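PDB 3OTX: adenosine kinase, putative, which probably phosphorylates adenosine and related nucleosides to their monophosphates with ATP and magnesium, a step of purine salvage. Local coordinates for residues Arg248-Val253 with Lys259-Val264; Lys186-Asp191 with Leu215-Ile220. The protein carries 1 engineered substitution. All coordinates share one frame; numbering follows the deposited sequence.

Both contacts sit on the rim of the large α/β domain of this PfkB-family kinase, where the chain enters two neighbouring parallel strands, 220-224 and 262-267. Their centres are 13 Å apart, and R261 joins them: its NE donates to T218 O of contact 2 at 2.9 Å while its NH1 works inside contact 1. Alongside, V262 N bonds D219 O at 2.8 Å, the backbone rung that starts to knit the strands together. Contact 2 is surface packing away from the nucleotide sites. Contact 1 is buried and nearer: the V263 side chain lies about 13 Å from the bound bis(adenosine)-5'-pentaphosphate and about 10 Å from the side chain of T266, an ADP-binding residue further along the same strand.

Contact 1 of 2, residues Arg248-Val253 with Lys259-Val264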
# COMPACT_ATOMS: atom_id res chain seq x y z
N ARG A 248 -15.50 -6.80 -14.57
CA ARG A 248 -16.50 -7.22 -13.58
C ARG A 248 -16.37 -6.45 -12.24
O ARG A 248 -17.37 -6.21 -11.55
CB ARG A 248 -16.43 -8.73 -13.34
CG ARG A 248 -16.68 -9.60 -14.54
CD ARG A 248 -16.61 -11.05 -14.14
NE ARG A 248 -16.65 -11.93 -15.31
CZ ARG A 248 -16.79 -13.25 -15.25
NH1 ARG A 248 -16.92 -13.86 -14.07
NH2 ARG A 248 -16.82 -13.96 -16.37
N ALA A 249 -15.16 -6.06 -11.85
CA ALA A 249 -15.02 -5.31 -10.59
C ALA A 249 -15.59 -3.92 -10.76
O ALA A 249 -15.99 -3.27 -9.79
CB ALA A 249 -13.54 -5.22 -10.19
N VAL A 250 -15.66 -3.46 -12.01
CA VAL A 250 -16.26 -2.17 -12.28
C VAL A 250 -17.78 -2.24 -12.10
O VAL A 250 -18.36 -1.40 -11.41
CB VAL A 250 -15.88 -1.61 -13.67
CG1 VAL A 250 -16.79 -0.45 -14.08
CG2 VAL A 250 -14.40 -1.18 -13.67
N SER A 251 -18.40 -3.26 -12.70
CA SER A 251 -19.86 -3.25 -12.85
C SER A 251 -20.61 -4.23 -11.94
O SER A 251 -21.84 -4.15 -11.82
CB SER A 251 -20.21 -3.51 -14.30
OG SER A 251 -19.76 -4.80 -14.68
N GLU A 252 -19.89 -5.17 -11.33
CA GLU A 252 -20.54 -6.23 -10.61
C GLU A 252 -20.32 -6.13 -9.11
O GLU A 252 -21.14 -6.60 -8.34
CB GLU A 252 -20.13 -7.60 -11.17
CG GLU A 252 -20.62 -7.80 -12.62
CD GLU A 252 -20.28 -9.16 -13.21
OE1 GLU A 252 -20.07 -10.13 -12.45
OE2 GLU A 252 -20.32 -9.28 -14.46
N VAL A 253 -19.22 -5.51 -8.71
CA VAL A 253 -18.94 -5.30 -7.30
C VAL A 253 -19.72 -4.08 -6.85
O VAL A 253 -19.64 -3.02 -7.49
CB VAL A 253 -17.45 -5.07 -7.10
CG1 VAL A 253 -17.14 -4.49 -5.70
CG2 VAL A 253 -16.72 -6.38 -7.32
N LYS A 259 -18.30 9.37 -8.15
CA LYS A 259 -17.09 9.75 -8.91
C LYS A 259 -16.81 8.81 -10.07
O LYS A 259 -16.24 9.23 -11.06
CB LYS A 259 -15.84 9.81 -8.02
CG LYS A 259 -15.82 10.92 -6.96
CD LYS A 259 -15.65 12.31 -7.57
CE LYS A 259 -15.76 13.35 -6.49
NZ LYS A 259 -15.34 14.68 -6.96
N GLY A 260 -17.20 7.55 -9.92
CA GLY A 260 -17.06 6.54 -10.97
C GLY A 260 -16.06 5.52 -10.44
O GLY A 260 -15.01 5.89 -9.90
N ARG A 261 -16.40 4.25 -10.57
CA ARG A 261 -15.53 3.15 -10.16
C ARG A 261 -14.42 2.93 -11.19
O ARG A 261 -14.68 2.88 -12.40
CB ARG A 261 -16.42 1.91 -9.91
CG ARG A 261 -15.77 0.55 -9.90
CD ARG A 261 -14.86 0.26 -8.66
NE ARG A 261 -15.53 0.32 -7.34
CZ ARG A 261 -16.48 -0.50 -6.89
NH1 ARG A 261 -16.99 -1.46 -7.66
NH2 ARG A 261 -16.96 -0.35 -5.66
N VAL A 262 -13.18 2.83 -10.70
CA VAL A 262 -11.99 2.62 -11.54
C VAL A 262 -11.30 1.38 -10.98
O VAL A 262 -11.18 1.24 -9.75
CB VAL A 262 -11.01 3.83 -11.46
CG1 VAL A 262 -9.75 3.63 -12.36
CG2 VAL A 262 -11.72 5.13 -11.79
N VAL A 263 -10.80 0.51 -11.85
CA VAL A 263 -10.04 -0.63 -11.40
C VAL A 263 -8.70 -0.62 -12.13
O VAL A 263 -8.66 -0.45 -13.35
CB VAL A 263 -10.82 -1.94 -11.63
CG1 VAL A 263 -10.05 -3.15 -11.15
CG2 VAL A 263 -12.20 -1.91 -10.90
N VAL A 264 -7.61 -0.80 -11.38
CA VAL A 264 -6.26 -0.75 -11.95
C VAL A 264 -5.51 -1.99 -11.48
O VAL A 264 -5.29 -2.14 -10.28
CB VAL A 264 -5.49 0.48 -11.40
CG1 VAL A 264 -4.07 0.55 -11.99
CG2 VAL A 264 -6.25 1.79 -11.69
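V250 and R261 bring their CA atoms to 5.8 Å, the nearest backbone approach between the end of helix 242-251 and the chain leading into strand 262-267. This is the helix-to-strand return of a beta-alpha-beta crossover in the ribokinase-like fold: the helix ends, ten residues intervene, and the chain enters the sheet beside strand 220-224. The apolar half centres on V263, whose side chain points at the helix. Its CG2 touches both A249 CB and V250 CG2, 3.6 Å from each. A275 of strand 270-276 also touches V250. The polar half belongs to R261. Its CG, anti to the backbone N (chi1 161°), lies 3.6 Å from V250 O; bends at chi2 and chi3 then fold the guanidinium back toward the carbonyls of A249, in the helix, and V253, just beyond it. V253 CG1 packs against NH1 at 3.6 Å, the two side chains meeting nearly at right angles. NE and NH2 are taken by T218 O and P254 O. That leaves NH1 to grip two buried carbonyls: A249 O at 3.0 Å, with NH1 nearly in line with the C=O (174°) but the bond bent at the hydrogen (134°), and V253 O at 3.1 Å, met from above its carbonyl plane.

Contact 2 of 2, residues Lys186-Asp191 with Leu215-Ile220; sequences KAREVD and LPYTDI
R188 reaches from the last turn of helix 177-189 to P216 and Y217, in the short 3-10 segment that precedes strand 220-224, so the contact ties the C-terminal end of that helix to the turn leading into the strand. Starting at CB, the side chain sets off with CG beside the backbone N (chi1 -62°), bends at chi2 and then runs extended through CD to NE, where a further turn at chi4 (78°) sets the plane of the guanidinium. At CZ and NH1 one face of the guanidinium lies against Y217 CD2, 4.1 Å from either atom, with the two planes inclined by 38°. The Y217 side chain also touches L181 and C184 of the arginine's own helix. NH2, at the tip, packs 3.5 Å from Y217 CA and comes to 3.4 Å from P216 O, which lies near the guanidinium plane. It also donates to T256 OG1, and to a water at 2.8 Å that in turn is bound to D219 OD1 at 2.8 Å and, weakly, to Y217 O. Just after R188 the helix ends in a Schellman motif, with D191 at positive phi. NH2 thus reaches D219 OD1 through the water; with R188 NE 5.2 Å from D219 OD1 there is no direct salt bridge, though the opposite charges may still attract.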
# COMPACT_ATOMS: atom_id res chain seq x y z
N LYS A 186 -16.18 9.93 5.28
CA LYS A 186 -15.61 11.27 5.12
C LYS A 186 -15.38 11.63 3.65
O LYS A 186 -15.63 12.76 3.22
CB LYS A 186 -14.30 11.37 5.90
CG LYS A 186 -13.65 12.72 5.82
CD LYS A 186 -14.48 13.83 6.51
CE LYS A 186 -14.64 13.60 8.03
NZ LYS A 186 -15.36 14.73 8.73
N ALA A 187 -14.89 10.66 2.86
CA ALA A 187 -14.66 10.91 1.43
C ALA A 187 -15.97 11.35 0.76
O ALA A 187 -15.96 12.25 -0.09
CB ALA A 187 -14.14 9.66 0.76
N ARG A 188 -17.11 10.76 1.15
CA ARG A 188 -18.40 11.21 0.60
C ARG A 188 -18.74 12.63 1.05
O ARG A 188 -19.15 13.46 0.23
CB ARG A 188 -19.53 10.24 0.96
CG ARG A 188 -19.30 8.83 0.39
CD ARG A 188 -19.61 8.80 -1.10
NE ARG A 188 -19.40 7.46 -1.65
CZ ARG A 188 -20.25 6.43 -1.53
NH1 ARG A 188 -21.40 6.57 -0.86
NH2 ARG A 188 -19.93 5.27 -2.05
N GLU A 189 -18.55 12.90 2.34
CA GLU A 189 -18.81 14.21 2.92
C GLU A 189 -18.10 15.34 2.18
O GLU A 189 -18.69 16.39 1.95
CB GLU A 189 -18.43 14.24 4.42
CG GLU A 189 -18.69 15.63 5.11
CD GLU A 189 -18.16 15.68 6.56
OE1 GLU A 189 -17.68 14.65 7.09
OE2 GLU A 189 -18.29 16.73 7.20
N VAL A 190 -16.83 15.11 1.84
CA VAL A 190 -16.05 16.15 1.18
C VAL A 190 -16.05 16.07 -0.36
O VAL A 190 -15.30 16.80 -1.01
CB VAL A 190 -14.59 16.17 1.72
CG1 VAL A 190 -14.59 16.33 3.23
CG2 VAL A 190 -13.86 14.89 1.35
N ASP A 191 -16.90 15.21 -0.94
CA ASP A 191 -16.92 15.01 -2.40
C ASP A 191 -15.51 14.66 -2.90
O ASP A 191 -15.05 15.22 -3.90
CB ASP A 191 -17.47 16.23 -3.15
CG ASP A 191 -17.82 15.91 -4.59
OD1 ASP A 191 -18.20 14.76 -4.87
OD2 ASP A 191 -17.72 16.81 -5.45
N LEU A 215 -15.89 -2.15 0.02
CA LEU A 215 -15.91 -2.02 -1.44
C LEU A 215 -17.00 -1.08 -2.02
O LEU A 215 -16.71 -0.33 -2.93
CB LEU A 215 -16.01 -3.39 -2.11
CG LEU A 215 -14.72 -4.19 -2.02
CD1 LEU A 215 -15.09 -5.63 -2.41
CD2 LEU A 215 -13.67 -3.60 -2.93
N PRO A 216 -18.23 -1.14 -1.49
CA PRO A 216 -19.26 -0.23 -2.05
C PRO A 216 -18.86 1.25 -1.98
O PRO A 216 -19.30 2.05 -2.81
CB PRO A 216 -20.47 -0.47 -1.15
CG PRO A 216 -20.23 -1.79 -0.50
CD PRO A 216 -18.75 -1.94 -0.37
N TYR A 217 -18.05 1.61 -0.99
CA TYR A 217 -17.64 3.01 -0.80
C TYR A 217 -16.34 3.31 -1.54
O TYR A 217 -15.81 4.41 -1.46
CB TYR A 217 -17.37 3.27 0.69
CG TYR A 217 -18.51 3.21 1.67
CD1 TYR A 217 -18.72 2.07 2.46
CD2 TYR A 217 -19.32 4.33 1.89
CE1 TYR A 217 -19.74 2.03 3.41
CE2 TYR A 217 -20.33 4.31 2.83
CZ TYR A 217 -20.54 3.16 3.58
OH TYR A 217 -21.55 3.17 4.53
N THR A 218 -15.79 2.30 -2.22
CA THR A 218 -14.47 2.41 -2.83
C THR A 218 -14.61 2.85 -4.28
O THR A 218 -15.22 2.13 -5.10
CB THR A 218 -13.70 1.10 -2.71
OG1 THR A 218 -13.52 0.78 -1.31
CG2 THR A 218 -12.32 1.24 -3.35
N ASP A 219 -14.09 4.03 -4.60
CA ASP A 219 -14.05 4.47 -5.99
C ASP A 219 -12.97 3.76 -6.82
O ASP A 219 -13.28 3.27 -7.92
CB ASP A 219 -13.86 5.97 -6.06
CG ASP A 219 -14.88 6.71 -5.23
OD1 ASP A 219 -16.08 6.67 -5.56
OD2 ASP A 219 -14.50 7.33 -4.24
N ILE A 220 -11.73 3.66 -6.32
CA ILE A 220 -10.67 3.09 -7.13
C ILE A 220 -10.10 1.89 -6.37
O ILE A 220 -9.73 1.99 -5.21
CB ILE A 220 -9.57 4.13 -7.42
CG1 ILE A 220 -10.18 5.39 -8.07
CG2 ILE A 220 -8.47 3.51 -8.27
CD1 ILE A 220 -9.20 6.21 -8.88
O HOH W 1 -17.39 5.81 -3.22